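Oligopeptide ABC transporter, periplasmic oligopeptide-binding protein, putative (Thermotoga maritima MSB8, PDB 5IPW) probably binds oligopeptides in the periplasm and hands them to an ABC transporter for import. Local coordinates at residues A5-Y10 with P47-P52. Sequence-based numbering, arbitrary orientation.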
loop_
_atom_site.group_PDB
_atom_site.type_symbol
_atom_site.label_atom_id
_atom_site.label_comp_id
_atom_site.label_asym_id
_atom_site.label_seq_id
_atom_site.Cartn_x
_atom_site.Cartn_y
_atom_site.Cartn_z
ATOM N N ALA A 5 5.515 -3.988 22.944
ATOM C CA ALA A 5 6.398 -2.837 22.816
ATOM C C ALA A 5 7.731 -3.067 23.498
ATOM O O ALA A 5 8.727 -2.488 23.089
ATOM C CB ALA A 5 5.737 -1.600 23.393
ATOM N N THR A 6 7.741 -3.914 24.523
ATOM C CA THR A 6 8.883 -4.067 25.421
ATOM C C THR A 6 8.729 -5.417 26.120
ATOM O O THR A 6 7.617 -5.940 26.201
ATOM C CB THR A 6 8.862 -2.892 26.421
ATOM O OG1 THR A 6 9.356 -1.713 25.769
ATOM C CG2 THR A 6 9.681 -3.149 27.668
ATOM N N PRO A 7 9.830 -6.012 26.600
ATOM C CA PRO A 7 9.647 -7.224 27.406
ATOM C C PRO A 7 8.791 -7.003 28.668
ATOM O O PRO A 7 7.958 -7.842 29.007
ATOM C CB PRO A 7 11.075 -7.622 27.778
ATOM C CG PRO A 7 11.917 -7.039 26.706
ATOM C CD PRO A 7 11.247 -5.760 26.302
ATOM N N GLU A 8 9.010 -5.895 29.363
ATOM C CA GLU A 8 8.143 -5.504 30.469
ATOM C C GLU A 8 6.679 -5.375 30.034
ATOM O O GLU A 8 5.788 -5.916 30.690
ATOM C CB GLU A 8 8.630 -4.197 31.093
ATOM C CG GLU A 8 8.100 -3.948 32.498
ATOM C CD GLU A 8 8.210 -2.486 32.910
ATOM O OE1 GLU A 8 9.327 -2.041 33.271
ATOM O OE2 GLU A 8 7.175 -1.781 32.873
ATOM N N GLU A 9 6.425 -4.664 28.938
ATOM C CA GLU A 9 5.056 -4.518 28.437
ATOM C C GLU A 9 4.453 -5.841 27.974
ATOM O O GLU A 9 3.248 -6.064 28.121
ATOM C CB GLU A 9 4.997 -3.509 27.292
ATOM C CG GLU A 9 5.277 -2.072 27.701
ATOM C CD GLU A 9 4.335 -1.571 28.788
ATOM O OE1 GLU A 9 3.096 -1.715 28.635
ATOM O OE2 GLU A 9 4.846 -1.045 29.806
ATOM N N TYR A 10 5.284 -6.712 27.401
ATOM C CA TYR A 10 4.835 -8.050 27.011
ATOM C C TYR A 10 4.391 -8.815 28.245
ATOM O O TYR A 10 3.361 -9.484 28.238
ATOM C CB TYR A 10 5.951 -8.823 26.274
ATOM C CG TYR A 10 5.589 -10.254 25.948
ATOM C CD1 TYR A 10 4.674 -10.546 24.947
ATOM C CD2 TYR A 10 6.152 -11.314 26.654
ATOM C CE1 TYR A 10 4.326 -11.848 24.652
ATOM C CE2 TYR A 10 5.809 -12.627 26.367
ATOM C CZ TYR A 10 4.893 -12.887 25.362
ATOM O OH TYR A 10 4.544 -14.195 25.062
ATOM N N PRO A 47 14.416 -4.544 23.790
ATOM C CA PRO A 47 14.152 -4.919 22.399
ATOM C C PRO A 47 12.664 -4.991 22.084
ATOM O O PRO A 47 11.854 -5.181 22.982
ATOM C CB PRO A 47 14.769 -6.321 22.291
ATOM C CG PRO A 47 14.768 -6.845 23.684
ATOM C CD PRO A 47 15.054 -5.646 24.538
ATOM N N LEU A 48 12.311 -4.834 20.817
ATOM C CA LEU A 48 10.949 -5.099 20.375
ATOM C C LEU A 48 10.670 -6.577 20.576
ATOM O O LEU A 48 11.566 -7.403 20.445
ATOM C CB LEU A 48 10.767 -4.688 18.912
ATOM C CG LEU A 48 9.427 -5.024 18.251
ATOM C CD1 LEU A 48 8.267 -4.316 18.921
ATOM C CD2 LEU A 48 9.468 -4.661 16.777
ATOM N N VAL A 49 9.440 -6.905 20.946
ATOM C CA VAL A 49 9.056 -8.286 21.203
ATOM C C VAL A 49 8.029 -8.678 20.167
ATOM O O VAL A 49 7.027 -7.992 19.987
ATOM C CB VAL A 49 8.474 -8.467 22.617
ATOM C CG1 VAL A 49 8.112 -9.925 22.868
ATOM C CG2 VAL A 49 9.476 -7.984 23.656
ATOM N N VAL A 50 8.293 -9.783 19.477
ATOM C CA VAL A 50 7.498 -10.169 18.328
ATOM C C VAL A 50 6.819 -11.493 18.588
ATOM O O VAL A 50 7.465 -12.453 18.969
ATOM C CB VAL A 50 8.389 -10.250 17.091
ATOM C CG1 VAL A 50 7.616 -10.766 15.877
ATOM C CG2 VAL A 50 8.957 -8.875 16.819
ATOM N N GLN A 51 5.506 -11.531 18.401
ATOM C CA GLN A 51 4.783 -12.780 18.529
ATOM C C GLN A 51 4.674 -13.441 17.159
ATOM O O GLN A 51 4.191 -12.831 16.206
ATOM C CB GLN A 51 3.401 -12.574 19.120
ATOM C CG GLN A 51 2.698 -13.883 19.422
ATOM C CD GLN A 51 1.287 -13.651 19.891
ATOM O OE1 GLN A 51 1.064 -12.931 20.874
ATOM N NE2 GLN A 51 0.314 -14.239 19.189
ATOM N N PRO A 52 5.135 -14.690 17.059
ATOM C CA PRO A 52 5.088 -15.386 15.796
ATOM C C PRO A 52 3.707 -15.465 15.177
ATOM O O PRO A 52 2.712 -15.544 15.884
ATOM C CB PRO A 52 5.552 -16.791 16.155
ATOM C CG PRO A 52 6.455 -16.600 17.311
ATOM C CD PRO A 52 5.949 -15.402 18.055
#
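V49 and Y10 both carry a side-chain branch anti to the backbone N, CG1 in the valine (chi1 -179°) and CG in the tyrosine (chi1 175°), and the two meet between strand 48-51 and the first turn of helix 7-14. The methyl CG1 lies over one face of the tyrosine ring, nearest its inner end, 4.0 Å from CG and 4.1 Å from CD1 of Y10. The other methyl of V49, CG2, sits beside the T6-P7 peptide link, 3.6 Å from both C of T6 and N of P7. The ring of P7 extends this apolar surface: its CG approaches CD of P47 at 4.1 Å, the two side chains crossing at about a right angle, while CD of P7 rests 3.4 Å from the carbonyl O of P47. An alanine at P7 would probably leave V49 CG2 and the P47 ring with a gap where CG and CD now pack. The helix turn itself is held by the backbone hydrogen bond from N of Y10 to O of T6, 2.7 Å long, and I266 also touches Y10. The strand makes its backbone hydrogen bonds to its sheet neighbours, V49 with G4, and L48 and V50 with V264. The contact thus seats the first turn of a helix, with T6 at its N-cap position and proline next, on the middle strand of a small three-stranded mixed sheet, 2-4, 48-51 and 263-265.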